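Local coordinates for capsid protein (PDB 5YKX) that builds the nodavirus capsid, its P-domain probably forming the protruding spikes on the outside of the virus shell, at the interface of chains A and B. Coordinates in Å, arbitrary orientation; residue numbers count along the deposited sequence, not the author numbering. Chains: chain A/B, Capsid protein.

The interface of chains A and B. Residues chain A 48, 50, 78, 80; chain B 48, 50, 52, 76, 78, 80.
A:Ile80 and B:Ile80 reach toward each other tip to tip, their delta-methyl carbons CD1 3.7 Å apart, and this pair forms the packed heart of the patch. Each isoleucine also meets a selenomethionine of the other chain. CG2 of A:Ile80 touches SE of B:Met48 at 3.5 Å, the two side chains set at a slant, whereas SE of A:Met48 meets CG2 of B:Ile80, also at 3.5 Å, with the side chains running in parallel. In both selenomethionines CG stands anti to the backbone N (chi1 -162° in A:Met48). The isoleucines differ in chi2: CD1 of A:Ile80 is extended, at 169°, and also reaches CB of B:Ser52 and the backbone O of B:Asp76, while that of B:Ile80 is folded back.

Backbone bonds flank this apolar core. A:Arg50 N donates to B:Ile80 O at 3.0 Å, and B:Arg50 N does the same to A:Ile80 O; the return bond from A:Ile80 N comes to B:Arg50 O from above the carbonyl plane, and the one from B:Ile80 N is weak. B:Ser52 N extends the pairing to A:Ser78 O at 2.9 Å, and its hydroxyl OG is held by B:Asp76 O at 2.6 Å.

The arginine side chains, by contrast, add little across the interface. B:Arg50 is held firmly by its own chain: NH1 forms a salt bridge with carboxylate OD2 of B:Asp76 at 3.0 Å, in the guanidinium plane but on the anti side of the carboxylate, 29° out of its plane.

In the fold, the end of strand 41-51 (Arg50) bridges antiparallel to the start of strand 79-84 (Ile80) of the other chain, within the two-fold dimer of the deposited assembly, which may be that of the spike.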
HETATM    1  N   MSE A  48      -0.725  -0.620  -7.178  1.00 14.83           N
HETATM    2  CA  MSE A  48      -0.941  -1.008  -8.545  1.00 16.23           C
HETATM    3  C   MSE A  48      -1.698   0.049  -9.296  1.00 18.10           C
HETATM    4  O   MSE A  48      -2.742   0.608  -8.886  1.00 17.91           O
HETATM    5  CB  MSE A  48      -1.648  -2.431  -8.542  1.00 17.30           C
HETATM    6  CG  MSE A  48      -1.484  -3.049  -9.919  1.00 25.98           C
HETATM    7 SE   MSE A  48      -1.861  -5.038  -9.674  1.00 26.12          SE
HETATM    8  CE  MSE A  48      -0.273  -5.750  -8.789  1.00 29.23           C
ATOM      9  N   ARG A  50      -1.910  -0.520 -13.199  1.00 19.10           N
ATOM     10  CA  ARG A  50      -1.225  -1.350 -14.144  1.00 18.94           C
ATOM     11  C   ARG A  50      -2.140  -2.335 -14.840  1.00 19.58           C
ATOM     12  O   ARG A  50      -2.827  -3.109 -14.165  1.00 18.85           O
ATOM     13  CB  ARG A  50      -0.153  -2.138 -13.368  1.00 20.36           C
ATOM     14  CG  ARG A  50       0.712  -3.100 -14.172  1.00 19.62           C
ATOM     15  CD  ARG A  50       1.668  -3.845 -13.201  1.00 19.35           C
ATOM     16  NE  ARG A  50       2.603  -4.754 -13.832  1.00 19.68           N
ATOM     17  CZ  ARG A  50       2.324  -5.992 -14.234  1.00 20.92           C
ATOM     18  NH1 ARG A  50       1.095  -6.498 -14.133  1.00 18.49           N
ATOM     19  NH2 ARG A  50       3.282  -6.740 -14.760  1.00 21.61           N
ATOM     20  N   SER A  78      -6.146 -12.873 -12.458  1.00 22.27           N
ATOM     21  CA  SER A  78      -7.321 -13.375 -11.761  1.00 23.47           C
ATOM     22  C   SER A  78      -7.329 -13.229 -10.245  1.00 20.78           C
ATOM     23  O   SER A  78      -8.141 -12.494  -9.724  1.00 22.25           O
ATOM     24  CB  SER A  78      -7.485 -14.838 -11.999  1.00 29.89           C
ATOM     25  OG  SER A  78      -7.631 -15.057 -13.350  1.00 40.65           O
ATOM     26  N   ILE A  80      -5.761 -11.424  -7.739  1.00 18.02           N
ATOM     27  CA  ILE A  80      -4.873 -10.255  -7.744  1.00 16.60           C
ATOM     28  C   ILE A  80      -4.198 -10.137  -6.388  1.00 20.07           C
ATOM     29  O   ILE A  80      -4.891 -10.223  -5.372  1.00 19.88           O
ATOM     30  CB  ILE A  80      -5.650  -9.008  -8.022  1.00 19.73           C
ATOM     31  CG1 ILE A  80      -6.316  -9.192  -9.398  1.00 25.54           C
ATOM     32  CG2 ILE A  80      -4.700  -7.820  -8.082  1.00 21.77           C
ATOM     33  CD1 ILE A  80      -7.344  -8.185  -9.789  1.00 35.91           C
TER
HETATM   34  N   MSE B  48      -4.410  -5.555  -1.917  1.00 16.28           N
HETATM   35  CA  MSE B  48      -5.273  -6.481  -2.558  1.00 16.90           C
HETATM   36  C   MSE B  48      -4.808  -7.904  -2.408  1.00 18.84           C
HETATM   37  O   MSE B  48      -3.605  -8.237  -2.587  1.00 18.58           O
HETATM   38  CB  MSE B  48      -5.391  -6.009  -4.044  1.00 17.05           C
HETATM   39  CG  MSE B  48      -6.500  -6.747  -4.772  1.00 20.67           C
HETATM   40 SE   MSE B  48      -7.029  -5.786  -6.458  1.00 25.37          SE
HETATM   41  CE  MSE B  48      -7.854  -4.130  -5.719  1.00 25.12           C
ATOM     42  N   ARG B  50      -7.349 -10.779  -3.677  1.00 17.23           N
ATOM     43  CA  ARG B  50      -8.794 -10.731  -4.063  1.00 16.99           C
ATOM     44  C   ARG B  50      -8.972 -11.179  -5.463  1.00 18.09           C
ATOM     45  O   ARG B  50      -8.370 -10.642  -6.425  1.00 15.86           O
ATOM     46  CB  ARG B  50      -9.309  -9.287  -3.939  1.00 18.70           C
ATOM     47  CG  ARG B  50     -10.796  -9.104  -4.136  1.00 18.54           C
ATOM     48  CD  ARG B  50     -11.149  -7.614  -4.108  1.00 17.97           C
ATOM     49  NE  ARG B  50     -12.527  -7.276  -4.311  1.00 16.74           N
ATOM     50  CZ  ARG B  50     -13.103  -7.061  -5.483  1.00 17.27           C
ATOM     51  NH1 ARG B  50     -12.411  -7.268  -6.579  1.00 17.75           N
ATOM     52  NH2 ARG B  50     -14.360  -6.637  -5.543  1.00 19.67           N
ATOM     53  N   SER B  52     -10.588 -11.163  -8.933  1.00 20.05           N
ATOM     54  CA  SER B  52     -11.284 -10.113  -9.687  1.00 18.86           C
ATOM     55  C   SER B  52     -12.722 -10.558 -10.015  1.00 23.49           C
ATOM     56  O   SER B  52     -12.933 -11.736 -10.334  1.00 20.32           O
ATOM     57  CB  SER B  52     -10.549  -9.772 -10.985  1.00 24.05           C
ATOM     58  OG  SER B  52     -11.409  -9.001 -11.820  1.00 23.45           O
ATOM     59  N   ASP B  76     -10.813  -3.608 -10.347  1.00 17.07           N
ATOM     60  CA  ASP B  76     -10.358  -5.015 -10.386  1.00 18.61           C
ATOM     61  C   ASP B  76     -10.343  -5.619 -11.784  1.00 19.80           C
ATOM     62  O   ASP B  76     -10.004  -6.779 -11.908  1.00 20.57           O
ATOM     63  CB  ASP B  76     -11.215  -5.885  -9.480  1.00 19.00           C
ATOM     64  CG  ASP B  76     -12.710  -5.989  -9.959  1.00 17.79           C
ATOM     65  OD1 ASP B  76     -13.166  -5.191 -10.851  1.00 16.94           O
ATOM     66  OD2 ASP B  76     -13.448  -6.782  -9.323  1.00 18.41           O
ATOM     67  N   SER B  78      -8.971  -5.747 -15.549  1.00 20.84           N
ATOM     68  CA  SER B  78      -7.953  -5.498 -16.512  1.00 21.70           C
ATOM     69  C   SER B  78      -6.972  -4.378 -16.210  1.00 21.54           C
ATOM     70  O   SER B  78      -5.745  -4.635 -16.005  1.00 23.13           O
ATOM     71  CB  SER B  78      -8.625  -5.468 -17.941  1.00 24.62           C
ATOM     72  OG  SER B  78      -7.576  -5.167 -18.790  1.00 33.68           O
ATOM     73  N   ILE B  80      -5.893  -2.714 -13.512  1.00 18.64           N
ATOM     74  CA  ILE B  80      -5.954  -2.873 -12.068  1.00 19.25           C
ATOM     75  C   ILE B  80      -5.485  -1.587 -11.387  1.00 20.06           C
ATOM     76  O   ILE B  80      -4.393  -0.977 -11.672  1.00 19.36           O
ATOM     77  CB  ILE B  80      -5.050  -4.011 -11.552  1.00 20.71           C
ATOM     78  CG1 ILE B  80      -5.290  -5.357 -12.322  1.00 20.43           C
ATOM     79  CG2 ILE B  80      -5.261  -4.256 -10.050  1.00 23.09           C
ATOM     80  CD1 ILE B  80      -6.678  -5.696 -12.444  1.00 26.20           C
TER